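Local coordinates for SmhB (Serratia marcescens, PDB 6ZZ5), which is the B component of the tripartite alpha-pore-forming toxin Smh, captured in its soluble form, and probably helps to build a membrane-spanning pore, at residues D10-Q15 against K329-Q334; N87-V92 against E100-A105. All coordinates share one frame; numbering follows the deposited sequence. Where two conformers were deposited one is given.

Interaction 1: D10-Q15 against K329-Q334; sequences DGMNAQ and KIIKQQ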
loop_
_atom_site.group_PDB
_atom_site.type_symbol
_atom_site.label_atom_id
_atom_site.label_comp_id
_atom_site.label_asym_id
_atom_site.label_seq_id
_atom_site.Cartn_x
_atom_site.Cartn_y
_atom_site.Cartn_z
ATOM N N ASP A 10 -3.013 12.107 -9.858
ATOM C CA ASP A 10 -3.882 11.460 -8.849
ATOM C C ASP A 10 -3.498 9.985 -8.730
ATOM O O ASP A 10 -3.509 9.498 -7.608
ATOM C CB ASP A 10 -5.360 11.577 -9.211
ATOM C CG ASP A 10 -5.877 12.998 -9.108
ATOM O OD1 ASP A 10 -5.205 13.850 -8.440
ATOM O OD2 ASP A 10 -6.931 13.239 -9.696
ATOM N N GLY A 11 -3.214 9.318 -9.855
ATOM C CA GLY A 11 -2.778 7.895 -9.857
ATOM C C GLY A 11 -1.506 7.700 -9.064
ATOM O O GLY A 11 -1.404 6.705 -8.263
ATOM N N MET A 12 -0.525 8.575 -9.318
ATOM C CA MET A 12 0.793 8.524 -8.664
ATOM C C MET A 12 0.611 8.730 -7.142
ATOM O O MET A 12 1.243 7.987 -6.380
ATOM C CB MET A 12 1.710 9.606 -9.222
ATOM C CG MET A 12 3.005 9.613 -8.537
ATOM S SD MET A 12 4.088 10.856 -9.246
ATOM C CE MET A 12 3.374 12.387 -8.673
ATOM N N ASN A 13 -0.146 9.738 -6.726
ATOM C CA ASN A 13 -0.346 10.053 -5.293
ATOM C C ASN A 13 -1.034 8.849 -4.610
ATOM O O ASN A 13 -0.552 8.451 -3.518
ATOM C CB ASN A 13 -1.156 11.329 -5.071
ATOM C CG ASN A 13 -0.404 12.600 -5.445
ATOM O OD1 ASN A 13 0.819 12.585 -5.596
ATOM N ND2 ASN A 13 -1.137 13.704 -5.536
ATOM N N ALA A 14 -2.072 8.273 -5.235
ATOM C CA ALA A 14 -2.879 7.186 -4.625
ATOM C C ALA A 14 -2.037 5.909 -4.549
ATOM O O ALA A 14 -2.057 5.248 -3.507
ATOM C CB ALA A 14 -4.162 6.976 -5.388
ATOM N N GLN A 15 -1.251 5.594 -5.592
ATOM C CA GLN A 15 -0.528 4.322 -5.608
ATOM C C GLN A 15 0.636 4.410 -4.635
ATOM O O GLN A 15 0.899 3.432 -3.971
ATOM C CB GLN A 15 0.038 3.988 -6.966
ATOM C CG GLN A 15 0.631 2.607 -7.020
ATOM C CD GLN A 15 1.030 2.173 -8.414
ATOM O OE1 GLN A 15 1.675 2.878 -9.174
ATOM N NE2 GLN A 15 0.713 0.938 -8.728
ATOM N N LYS A 329 9.404 14.098 -6.957
ATOM C CA LYS A 329 10.648 14.311 -6.165
ATOM C C LYS A 329 10.324 14.055 -4.675
ATOM O O LYS A 329 11.110 13.358 -3.983
ATOM C CB LYS A 329 11.201 15.736 -6.324
ATOM C CG LYS A 329 11.724 16.094 -7.727
ATOM C CD LYS A 329 12.172 17.567 -7.844
ATOM C CE LYS A 329 12.128 18.155 -9.247
ATOM N NZ LYS A 329 13.058 17.413 -10.113
ATOM N N ILE A 330 9.217 14.583 -4.214
ATOM C CA ILE A 330 8.801 14.467 -2.775
ATOM C C ILE A 330 8.473 13.000 -2.506
ATOM O O ILE A 330 8.956 12.461 -1.501
ATOM C CB ILE A 330 7.652 15.402 -2.428
ATOM C CG1 ILE A 330 8.011 16.865 -2.724
ATOM C CG2 ILE A 330 7.260 15.221 -0.955
ATOM C CD1 ILE A 330 6.803 17.778 -2.762
ATOM N N ILE A 331 7.749 12.378 -3.408
ATOM C CA ILE A 331 7.336 10.965 -3.243
ATOM C C ILE A 331 8.572 10.091 -3.182
ATOM O O ILE A 331 8.681 9.255 -2.239
ATOM C CB ILE A 331 6.317 10.530 -4.303
ATOM C CG1 ILE A 331 5.004 11.252 -4.041
ATOM C CG2 ILE A 331 6.132 9.038 -4.314
ATOM C CD1 ILE A 331 4.025 11.093 -5.138
ATOM N N LYS A 332 9.518 10.265 -4.102
ATOM C CA LYS A 332 10.723 9.399 -4.033
ATOM C C LYS A 332 11.424 9.547 -2.671
ATOM O O LYS A 332 11.869 8.511 -2.100
ATOM C CB LYS A 332 11.600 9.670 -5.246
ATOM C CG LYS A 332 11.019 9.045 -6.517
ATOM C CD LYS A 332 11.668 9.584 -7.790
ATOM C CE LYS A 332 13.133 9.269 -7.822
ATOM N NZ LYS A 332 13.389 8.211 -8.799
ATOM N N GLN A 333 11.576 10.769 -2.186
ATOM C CA GLN A 333 12.241 11.057 -0.889
ATOM C C GLN A 333 11.450 10.403 0.250
ATOM O O GLN A 333 12.034 9.771 1.138
ATOM C CB GLN A 333 12.333 12.567 -0.635
ATOM C CG GLN A 333 13.379 13.301 -1.464
ATOM C CD GLN A 333 13.400 14.760 -1.059
ATOM O OE1 GLN A 333 12.371 15.434 -1.049
ATOM N NE2 GLN A 333 14.552 15.230 -0.633
ATOM N N GLN A 334 10.142 10.568 0.259
ATOM C CA GLN A 334 9.286 9.952 1.319
ATOM C C GLN A 334 9.397 8.431 1.311
ATOM O O GLN A 334 9.452 7.853 2.367
ATOM C CB GLN A 334 7.821 10.296 1.126
ATOM C CG GLN A 334 7.578 11.747 1.400
ATOM C CD GLN A 334 7.240 12.129 2.816
ATOM O OE1 GLN A 334 7.275 11.328 3.765
ATOM N NE2 GLN A 334 6.963 13.422 2.938
#

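Interaction 2: N87-V92 against E100-A105; sequences NLISTV and EQWLSA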
loop_
_atom_site.group_PDB
_atom_site.type_symbol
_atom_site.label_atom_id
_atom_site.label_comp_id
_atom_site.label_asym_id
_atom_site.label_seq_id
_atom_site.Cartn_x
_atom_site.Cartn_y
_atom_site.Cartn_z
ATOM N N ASN A 87 8.452 18.490 -20.899
ATOM C CA ASN A 87 8.962 19.882 -20.721
ATOM C C ASN A 87 10.084 20.179 -21.729
ATOM O O ASN A 87 10.254 21.360 -22.136
ATOM C CB ASN A 87 9.417 20.178 -19.292
ATOM C CG ASN A 87 8.293 20.670 -18.401
ATOM O OD1 ASN A 87 7.144 20.865 -18.860
ATOM N ND2 ASN A 87 8.626 20.832 -17.113
ATOM N N LEU A 88 10.928 19.210 -22.031
ATOM C CA LEU A 88 11.982 19.393 -23.057
ATOM C C LEU A 88 11.320 19.775 -24.398
ATOM O O LEU A 88 11.700 20.786 -24.965
ATOM C CB LEU A 88 12.792 18.105 -23.170
ATOM C CG LEU A 88 13.866 18.076 -24.258
ATOM C CD1 LEU A 88 14.940 19.101 -23.978
ATOM C CD2 LEU A 88 14.486 16.692 -24.312
ATOM N N ILE A 89 10.314 19.027 -24.834
ATOM C CA ILE A 89 9.504 19.337 -26.064
ATOM C C ILE A 89 8.961 20.757 -25.959
ATOM O O ILE A 89 9.150 21.549 -26.907
ATOM C CB ILE A 89 8.350 18.323 -26.236
ATOM C CG1 ILE A 89 8.870 16.922 -26.541
ATOM C CG2 ILE A 89 7.319 18.750 -27.244
ATOM C CD1 ILE A 89 9.930 16.859 -27.535
ATOM N N SER A 90 8.393 21.091 -24.805
ATOM C CA SER A 90 7.727 22.368 -24.566
ATOM C C SER A 90 8.709 23.523 -24.615
ATOM O O SER A 90 8.246 24.599 -24.882
ATOM C CB SER A 90 6.991 22.370 -23.257
ATOM O OG SER A 90 5.945 21.394 -23.252
ATOM N N THR A 91 9.985 23.340 -24.258
ATOM C CA THR A 91 10.965 24.435 -24.139
ATOM C C THR A 91 11.820 24.486 -25.409
ATOM O O THR A 91 12.216 25.602 -25.784
ATOM C CB THR A 91 11.807 24.324 -22.845
ATOM O OG1 THR A 91 12.430 23.030 -22.783
ATOM C CG2 THR A 91 10.943 24.511 -21.607
ATOM N N VAL A 92 12.003 23.391 -26.131
ATOM C CA VAL A 92 12.899 23.450 -27.317
ATOM C C VAL A 92 12.135 23.574 -28.629
ATOM O O VAL A 92 12.756 24.111 -29.575
ATOM C CB VAL A 92 13.956 22.336 -27.384
ATOM C CG1 VAL A 92 14.672 22.139 -26.066
ATOM C CG2 VAL A 92 13.419 21.052 -27.912
ATOM N N GLU A 100 7.642 18.249 -39.593
ATOM C CA GLU A 100 8.326 16.936 -39.614
ATOM C C GLU A 100 8.860 16.643 -38.191
ATOM O O GLU A 100 8.791 15.503 -37.750
ATOM C CB GLU A 100 9.463 17.049 -40.608
ATOM C CG GLU A 100 10.236 15.800 -40.800
ATOM C CD GLU A 100 11.368 16.008 -41.791
ATOM O OE1 GLU A 100 11.522 15.143 -42.636
ATOM O OE2 GLU A 100 12.128 17.008 -41.662
ATOM N N GLN A 101 9.514 17.613 -37.581
ATOM C CA GLN A 101 10.093 17.450 -36.216
ATOM C C GLN A 101 8.990 17.195 -35.201
ATOM O O GLN A 101 9.162 16.292 -34.346
ATOM C CB GLN A 101 10.905 18.691 -35.889
ATOM C CG GLN A 101 12.200 18.742 -36.682
ATOM C CD GLN A 101 13.055 19.908 -36.319
ATOM O OE1 GLN A 101 12.664 21.051 -36.498
ATOM N NE2 GLN A 101 14.279 19.609 -35.884
ATOM N N TRP A 102 7.858 17.895 -35.319
ATOM C CA TRP A 102 6.711 17.673 -34.401
ATOM C C TRP A 102 6.152 16.258 -34.581
ATOM O O TRP A 102 5.851 15.616 -33.549
ATOM C CB TRP A 102 5.624 18.717 -34.602
ATOM C CG TRP A 102 5.858 19.968 -33.851
ATOM C CD1 TRP A 102 6.173 21.188 -34.375
ATOM C CD2 TRP A 102 5.681 20.151 -32.445
ATOM N NE1 TRP A 102 6.260 22.095 -33.372
ATOM C CE2 TRP A 102 5.953 21.504 -32.190
ATOM C CE3 TRP A 102 5.340 19.317 -31.393
ATOM C CZ2 TRP A 102 5.901 22.043 -30.921
ATOM C CZ3 TRP A 102 5.260 19.855 -30.124
ATOM C CH2 TRP A 102 5.517 21.211 -29.907
ATOM N N LEU A 103 6.043 15.760 -35.816
ATOM C CA LEU A 103 5.578 14.378 -36.066
ATOM C C LEU A 103 6.578 13.404 -35.411
ATOM O O LEU A 103 6.135 12.432 -34.799
ATOM C CB LEU A 103 5.476 14.085 -37.572
ATOM C CG LEU A 103 4.311 14.775 -38.285
ATOM C CD1 LEU A 103 4.525 14.724 -39.800
ATOM C CD2 LEU A 103 2.958 14.146 -37.886
ATOM N N SER A 104 7.889 13.604 -35.582
ATOM C CA SER A 104 8.864 12.663 -34.968
ATOM C C SER A 104 8.729 12.737 -33.441
ATOM O O SER A 104 8.697 11.676 -32.785
ATOM C CB SER A 104 10.271 12.951 -35.422
ATOM O OG SER A 104 10.356 12.807 -36.822
ATOM N N ALA A 105 8.660 13.944 -32.894
ATOM C CA ALA A 105 8.543 14.179 -31.436
ATOM C C ALA A 105 7.322 13.421 -30.919
ATOM O O ALA A 105 7.469 12.672 -29.893
ATOM C CB ALA A 105 8.479 15.649 -31.094
#

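Interaction 1: D10-Q15 against K329-Q334
The CD1 methyl of Ile331 reaches across to Met12 and Asn13, and every close approach between the two helical segments passes through this one carbon. Ile331 gives up the most surface to the contact. Its CG1 and CD1 continue outward in an extended line (chi2 170°), which carries the methyl well beyond its own helix. Met12 receives it with a curved chain: the first two torsions are both extended, with CG anti to the backbone N (chi1 177°), and the bend comes at the thioether (chi3 72°). Met12 CG lies 3.8 Å from Ile331 CD1. The bend leaves Met12 CE equally near, also 3.8 Å from Ile331 CD1, with SD slightly farther from the methyl. The contact thus joins helix 4-30, near the N-terminus, to helix 321-336 in the helical bundle of this HBL-family toxin. Asn13 lies at about a right angle to Ile331; its amide oxygen OD1 is 3.6 Å from Ile331 CD1, a van der Waals contact with no hydrogen bond. Leu186 touches both Asn13 and Ile331, and Leu185 also packs on the isoleucine, so the apolar stretch after helix 156-184 joins the same cluster. Met12 also meets Ile79 of helix 44-92, a helix to which Lys332 NZ hydrogen-bonds through Thr77 OG1.

Interaction 2: N87-V92 against E100-A105
Ile89 meets Trp102 and Ala105 with two different branches, closing the end of an antiparallel helical hairpin in which helix 44-92 turns back through a short loop into helix 99-151. The isoleucine takes the conformation with CG1 anti to its carbonyl carbon (chi1 -67°), which leaves CG2 anti to the backbone N. That methyl meets the six-membered part of the indole at a slant, with 3.7 Å from Ile89 CG2 to Trp102 CZ3. Trp102 CH2 is a little farther, 4.0 Å from Ile89 CG2. The second bend of the isoleucine chain (chi2 -45°) folds CD1 away from the extended course and brings it to Ala105, with 4.0 Å between Ile89 CD1 and Ala105 CB. One side chain thereby touches two residues that lie three positions apart on the opposing helix.

Trp102 does not start out pointing at its partner. Its side chain leaves the backbone across the line to helix 44-92, and with CG anti to the carbonyl carbon (chi1 -84°) only the outer end of the indole comes near. The indole and the isoleucine run antiparallel alongside each other. Met93 and Ala97 of the connecting loop pack on the tryptophan, as do Leu299 of helix 252-300 and Asp306 of helix 306-319, which makes the buried indole a meeting point for several elements at this end of the bundle. Ile89 in turn leans on Phe313 of helix 306-319, and next to it Ser90 OG lies within bonding distance of both Phe313 O and Gln86 O.

No hydrogen bond joins the two segments. At the start of helix 99-151, the side-chain oxygen Gln101 OE1 accepts a hydrogen bond from the backbone amide Thr98 N.

The centres of interactions 1 and 2 lie about 27 Å apart, and their nearest atoms stay about 9 Å from one another, so the two do not touch. Interaction 1 pairs the first helix of the chain, 4-30, with the late helix 321-336, bridging 313 residues; interaction 2 joins consecutive helices within that span, at one end of the elongated bundle, with its centre about 36 Å from the centre of the chain. Helix 44-92 connects the two regions: it supplies one side of interaction 2 and, further back along its length, packs beside interaction 1. One contact draws distant parts of the chain together, and the other packs the two helices on either side of a local chain reversal.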